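Local coordinates for protein carbohydrate binding module (PDB 2W3J) that probably binds uronic acid-containing sugars as a calcium-bearing, beta-sandwich carbohydrate binding module of family 35, at residues F4-I18 with G29-W43. Sequence-based numbering, arbitrary orientation.
Sequences FEESAVGFCSNSGVI and GFIDTENAVGASIVW. With CA (calcium ion), chain B; CA (calcium ion), chain C.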
loop_
_atom_site.group_PDB
_atom_site.type_symbol
_atom_site.label_atom_id
_atom_site.label_comp_id
_atom_site.label_asym_id
_atom_site.label_seq_id
_atom_site.Cartn_x
_atom_site.Cartn_y
_atom_site.Cartn_z
ATOM N N PHE A 4 -8.151 -1.557 3.095
ATOM C CA PHE A 4 -8.295 -0.739 1.884
ATOM C C PHE A 4 -7.932 -1.556 0.628
ATOM O O PHE A 4 -6.809 -2.007 0.512
ATOM C CB PHE A 4 -7.320 0.459 1.937
ATOM C CG PHE A 4 -7.676 1.478 3.009
ATOM C CD1 PHE A 4 -8.336 2.635 2.662
ATOM C CD2 PHE A 4 -7.333 1.252 4.341
ATOM C CE1 PHE A 4 -8.670 3.600 3.645
ATOM C CE2 PHE A 4 -7.681 2.194 5.333
ATOM C CZ PHE A 4 -8.349 3.355 4.958
ATOM N N GLU A 5 -8.899 -1.719 -0.261
ATOM C CA GLU A 5 -8.744 -2.453 -1.520
ATOM C C GLU A 5 -8.727 -1.467 -2.677
ATOM O O GLU A 5 -9.349 -0.380 -2.637
ATOM C CB GLU A 5 -9.937 -3.407 -1.693
ATOM C CG GLU A 5 -10.020 -4.434 -0.596
ATOM C CD GLU A 5 -9.014 -5.564 -0.746
ATOM O OE1 GLU A 5 -8.298 -5.615 -1.782
ATOM O OE2 GLU A 5 -8.937 -6.430 0.168
ATOM N N GLU A 6 -8.073 -1.866 -3.764
ATOM C CA GLU A 6 -8.173 -1.078 -4.980
ATOM C C GLU A 6 -9.626 -0.965 -5.456
ATOM O O GLU A 6 -10.449 -1.870 -5.231
ATOM C CB GLU A 6 -7.272 -1.697 -6.050
ATOM C CG GLU A 6 -7.724 -3.046 -6.601
ATOM C CD GLU A 6 -7.797 -4.177 -5.560
ATOM O OE1 GLU A 6 -6.966 -4.214 -4.618
ATOM O OE2 GLU A 6 -8.687 -5.062 -5.706
ATOM N N SER A 7 -9.927 0.177 -6.064
ATOM C CA SER A 7 -11.257 0.472 -6.604
ATOM C C SER A 7 -12.361 0.522 -5.527
ATOM O O SER A 7 -13.552 0.409 -5.841
ATOM C CB SER A 7 -11.624 -0.520 -7.716
ATOM O OG SER A 7 -10.563 -0.647 -8.653
ATOM N N ALA A 8 -11.974 0.638 -4.264
ATOM C CA ALA A 8 -12.977 0.780 -3.213
ATOM C C ALA A 8 -12.753 2.180 -2.645
ATOM O O ALA A 8 -11.693 2.769 -2.862
ATOM C CB ALA A 8 -12.790 -0.283 -2.121
ATOM N N VAL A 9 -13.733 2.730 -1.919
ATOM C CA VAL A 9 -13.546 4.059 -1.339
ATOM C C VAL A 9 -12.293 4.054 -0.458
ATOM O O VAL A 9 -11.995 3.074 0.222
ATOM C CB VAL A 9 -14.838 4.532 -0.554
ATOM C CG1 VAL A 9 -15.068 3.668 0.668
ATOM C CG2 VAL A 9 -14.704 5.953 -0.137
ATOM N N GLY A 10 -11.542 5.156 -0.473
ATOM C CA GLY A 10 -10.298 5.235 0.289
ATOM C C GLY A 10 -9.110 5.016 -0.656
ATOM O O GLY A 10 -7.977 5.338 -0.311
ATOM N N PHE A 11 -9.377 4.467 -1.836
ATOM C CA PHE A 11 -8.317 4.252 -2.837
ATOM C C PHE A 11 -8.329 5.386 -3.839
ATOM O O PHE A 11 -9.348 5.632 -4.460
ATOM C CB PHE A 11 -8.516 2.920 -3.563
ATOM C CG PHE A 11 -7.438 2.636 -4.574
ATOM C CD1 PHE A 11 -6.252 2.033 -4.169
ATOM C CD2 PHE A 11 -7.608 2.981 -5.907
ATOM C CE1 PHE A 11 -5.231 1.769 -5.081
ATOM C CE2 PHE A 11 -6.569 2.716 -6.836
ATOM C CZ PHE A 11 -5.386 2.116 -6.389
ATOM N N CYS A 12 -7.204 6.081 -4.007
ATOM C CA CYS A 12 -7.184 7.290 -4.835
ATOM C C CYS A 12 -6.627 7.086 -6.227
ATOM O O CYS A 12 -7.258 7.473 -7.208
ATOM C CB CYS A 12 -6.376 8.399 -4.159
ATOM S SG CYS A 12 -7.028 8.783 -2.504
ATOM N N SER A 13 -5.432 6.538 -6.313
ATOM C CA SER A 13 -4.757 6.472 -7.616
ATOM C C SER A 13 -3.649 5.445 -7.558
ATOM O O SER A 13 -3.176 5.061 -6.490
ATOM C CB SER A 13 -4.178 7.861 -8.027
ATOM O OG SER A 13 -3.147 8.262 -7.146
ATOM N N ASN A 14 -3.223 5.005 -8.739
ATOM C CA ASN A 14 -2.091 4.100 -8.842
ATOM C C ASN A 14 -1.422 4.279 -10.189
ATOM O O ASN A 14 -2.097 4.530 -11.210
ATOM C CB ASN A 14 -2.514 2.613 -8.753
ATOM C CG ASN A 14 -3.522 2.210 -9.832
ATOM O OD1 ASN A 14 -4.692 2.551 -9.739
ATOM N ND2 ASN A 14 -3.075 1.438 -10.843
ATOM N N SER A 15 -0.117 4.119 -10.171
ATOM C CA SER A 15 0.621 3.907 -11.407
ATOM C C SER A 15 0.280 2.537 -11.974
ATOM O O SER A 15 -0.148 1.625 -11.255
ATOM C CB SER A 15 2.117 3.993 -11.114
ATOM O OG SER A 15 2.411 5.291 -10.653
ATOM N N GLY A 16 0.460 2.373 -13.278
ATOM C CA GLY A 16 0.278 1.021 -13.822
ATOM C C GLY A 16 -1.184 0.639 -13.963
ATOM O O GLY A 16 -2.009 1.450 -14.386
ATOM N N VAL A 17 -1.505 -0.615 -13.647
ATOM C CA VAL A 17 -2.836 -1.149 -13.904
ATOM C C VAL A 17 -3.339 -1.906 -12.682
ATOM O O VAL A 17 -2.571 -2.215 -11.739
ATOM C CB VAL A 17 -2.821 -2.137 -15.117
ATOM C CG1 VAL A 17 -2.252 -1.446 -16.357
ATOM C CG2 VAL A 17 -2.037 -3.384 -14.791
ATOM N N ILE A 18 -4.626 -2.233 -12.701
ATOM C CA ILE A 18 -5.172 -3.143 -11.726
ATOM C C ILE A 18 -5.248 -4.484 -12.461
ATOM O O ILE A 18 -5.583 -4.530 -13.660
ATOM C CB ILE A 18 -6.561 -2.662 -11.283
ATOM C CG1 ILE A 18 -6.421 -1.297 -10.552
ATOM C CG2 ILE A 18 -7.309 -3.715 -10.447
ATOM C CD1 ILE A 18 -7.718 -0.612 -10.319
ATOM N N GLY A 29 -8.660 -7.691 -7.020
ATOM C CA GLY A 29 -7.372 -7.826 -7.701
ATOM C C GLY A 29 -6.300 -7.119 -6.923
ATOM O O GLY A 29 -6.363 -7.073 -5.704
ATOM N N PHE A 30 -5.333 -6.559 -7.625
ATOM C CA PHE A 30 -4.220 -5.903 -6.944
ATOM C C PHE A 30 -3.656 -4.892 -7.910
ATOM O O PHE A 30 -4.026 -4.883 -9.099
ATOM C CB PHE A 30 -3.122 -6.930 -6.602
ATOM C CG PHE A 30 -2.728 -7.822 -7.754
ATOM C CD1 PHE A 30 -1.751 -7.425 -8.671
ATOM C CD2 PHE A 30 -3.332 -9.070 -7.916
ATOM C CE1 PHE A 30 -1.372 -8.241 -9.754
ATOM C CE2 PHE A 30 -2.921 -9.906 -8.990
ATOM C CZ PHE A 30 -1.952 -9.480 -9.896
ATOM N N ILE A 31 -2.774 -4.027 -7.401
ATOM C CA ILE A 31 -2.099 -3.045 -8.249
ATOM C C ILE A 31 -0.807 -3.624 -8.843
ATOM O O ILE A 31 0.016 -4.158 -8.137
ATOM C CB ILE A 31 -1.747 -1.780 -7.455
ATOM C CG1 ILE A 31 -3.024 -1.136 -6.875
ATOM C CG2 ILE A 31 -0.966 -0.790 -8.330
ATOM C CD1 ILE A 31 -4.158 -0.919 -7.869
ATOM N N ASP A 32 -0.662 -3.510 -10.153
ATOM C CA ASP A 32 0.573 -3.942 -10.822
ATOM C C ASP A 32 1.153 -2.693 -11.466
ATOM O O ASP A 32 0.663 -2.219 -12.493
ATOM C CB ASP A 32 0.217 -5.017 -11.867
ATOM C CG ASP A 32 1.418 -5.643 -12.525
ATOM O OD1 ASP A 32 2.490 -5.024 -12.558
ATOM O OD2 ASP A 32 1.266 -6.772 -13.056
ATOM N N THR A 33 2.147 -2.084 -10.819
ATOM C CA THR A 33 2.645 -0.819 -11.346
ATOM C C THR A 33 3.545 -1.060 -12.545
ATOM O O THR A 33 4.064 -2.172 -12.728
ATOM C CB THR A 33 3.539 -0.090 -10.307
ATOM O OG1 THR A 33 4.554 -0.989 -9.869
ATOM C CG2 THR A 33 2.738 0.322 -9.081
ATOM N N GLU A 34 3.765 -0.001 -13.326
ATOM C CA GLU A 34 4.836 -0.085 -14.301
ATOM C C GLU A 34 6.197 -0.196 -13.594
ATOM O O GLU A 34 6.339 0.039 -12.372
ATOM C CB GLU A 34 4.790 1.100 -15.270
ATOM C CG GLU A 34 5.492 2.339 -14.764
ATOM C CD GLU A 34 4.767 3.026 -13.601
ATOM O OE1 GLU A 34 5.267 4.094 -13.151
ATOM O OE2 GLU A 34 3.705 2.515 -13.142
ATOM N N ASN A 35 7.203 -0.617 -14.354
ATOM C CA ASN A 35 8.526 -0.785 -13.785
ATOM C C ASN A 35 9.264 0.552 -13.885
ATOM O O ASN A 35 9.979 0.831 -14.868
ATOM C CB ASN A 35 9.305 -1.875 -14.527
ATOM C CG ASN A 35 8.649 -3.219 -14.427
ATOM O OD1 ASN A 35 7.937 -3.511 -13.464
ATOM N ND2 ASN A 35 8.869 -4.056 -15.435
ATOM N N ALA A 36 9.073 1.408 -12.887
ATOM C CA ALA A 36 9.685 2.727 -12.938
ATOM C C ALA A 36 9.917 3.252 -11.517
ATOM O O ALA A 36 9.119 3.021 -10.614
ATOM C CB ALA A 36 8.805 3.707 -13.705
ATOM N N VAL A 37 11.021 3.973 -11.339
ATOM C CA VAL A 37 11.240 4.710 -10.110
ATOM C C VAL A 37 10.109 5.671 -9.919
ATOM O O VAL A 37 9.649 6.308 -10.877
ATOM C CB VAL A 37 12.573 5.509 -10.189
ATOM C CG1 VAL A 37 12.682 6.427 -8.983
ATOM C CG2 VAL A 37 13.712 4.533 -10.223
ATOM N N GLY A 38 9.612 5.765 -8.675
ATOM C CA GLY A 38 8.530 6.697 -8.390
ATOM C C GLY A 38 7.112 6.177 -8.643
ATOM O O GLY A 38 6.146 6.883 -8.405
ATOM N N ALA A 39 6.979 4.975 -9.216
ATOM C CA ALA A 39 5.646 4.383 -9.373
ATOM C C ALA A 39 4.983 4.376 -7.972
ATOM O O ALA A 39 5.608 3.987 -6.993
ATOM C CB ALA A 39 5.743 2.969 -9.905
ATOM N N SER A 40 3.715 4.783 -7.932
ATOM C CA SER A 40 3.033 5.022 -6.657
ATOM C C SER A 40 1.610 4.522 -6.560
ATOM O O SER A 40 0.933 4.285 -7.562
ATOM C CB SER A 40 2.994 6.524 -6.362
ATOM O OG SER A 40 2.205 7.226 -7.308
ATOM N N ILE A 41 1.145 4.425 -5.313
ATOM C CA ILE A 41 -0.257 4.178 -5.010
ATOM C C ILE A 41 -0.598 5.178 -3.906
ATOM O O ILE A 41 0.248 5.447 -3.030
ATOM C CB ILE A 41 -0.449 2.785 -4.457
ATOM C CG1 ILE A 41 -0.079 1.750 -5.506
ATOM C CG2 ILE A 41 -1.930 2.617 -4.044
ATOM C CD1 ILE A 41 -0.033 0.286 -4.912
ATOM N N VAL A 42 -1.807 5.738 -3.970
ATOM C CA VAL A 42 -2.255 6.736 -2.986
ATOM C C VAL A 42 -3.592 6.319 -2.404
ATOM O O VAL A 42 -4.510 5.938 -3.144
ATOM C CB VAL A 42 -2.436 8.115 -3.660
ATOM C CG1 VAL A 42 -2.949 9.149 -2.650
ATOM C CG2 VAL A 42 -1.086 8.581 -4.268
ATOM N N TRP A 43 -3.702 6.437 -1.080
ATOM C CA TRP A 43 -4.934 6.157 -0.346
ATOM C C TRP A 43 -5.314 7.378 0.500
ATOM O O TRP A 43 -4.463 8.260 0.752
ATOM C CB TRP A 43 -4.712 5.015 0.625
ATOM C CG TRP A 43 -4.381 3.652 -0.001
ATOM C CD1 TRP A 43 -5.279 2.703 -0.428
ATOM C CD2 TRP A 43 -3.076 3.102 -0.197
ATOM N NE1 TRP A 43 -4.588 1.573 -0.860
ATOM C CE2 TRP A 43 -3.244 1.797 -0.724
ATOM C CE3 TRP A 43 -1.779 3.567 0.064
ATOM C CZ2 TRP A 43 -2.167 0.967 -1.017
ATOM C CZ3 TRP A 43 -0.698 2.731 -0.235
ATOM C CH2 TRP A 43 -0.904 1.448 -0.781
HETATM CA CA CA B . 4.555 -4.336 -11.674
HETATM CA CA CA C . -6.834 -6.509 -3.438
HETATM O O HOH W 1 -5.241 -1.086 -1.775
HETATM O O HOH W 2 -0.551 7.215 -7.971
HETATM O O HOH W 3 3.749 -4.175 -9.396
HETATM O O HOH W 4 6.400 -3.059 -10.781
HETATM O O HOH W 5 5.703 -4.966 -13.635
HETATM O O HOH W 6 4.709 -6.766 -10.954
#
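F11 meets W43 in an offset edge-to-face pair, its edge directed at the face of the indole five-membered ring with the planes at 80°. With CG anti to the backbone N (chi1 -179°), the phenyl group of F11 reaches inward, where CZ lies 3.6 Å from CD1 of I31 and CE1 touches CG2 of I41. The same I31 methyl also packs against CG1 of I18 and the carboxamide carbon of N14. F4 joins the aromatic cluster, its CB packed against CD1 of W43, and a water joins its carbonyl O to NE1 of W43.

Around this core, strand 11-14 runs antiparallel to strand 40-47 in one sheet of the beta sandwich. A classic beta bulge sets C12 and S13 opposite V42, whose O accepts a 2.8 Å bond from C12 N and a weak one from S13 N. Beyond it, S15 N donates to S40 O at 2.8 Å. N14 ND2 bonds S15 O from above the carbonyl plane, while V17 and D32 exchange paired backbone bonds in the beta hairpin of strands 17-19 and 30-32.

Calcium ions occupy two borders. E5 OE1, E6 OE1 and G29 O bind one, together with T26 and D122, and a hydrogen bond from E6 OE2 to T28 OG1 helps hold the E6 carboxylate; D32 OD1, T33 O and four waters hold the other. The first ion thus ties the two segments together directly, whereas the second, water-rich site draws its protein ligands here from 29-43 alone.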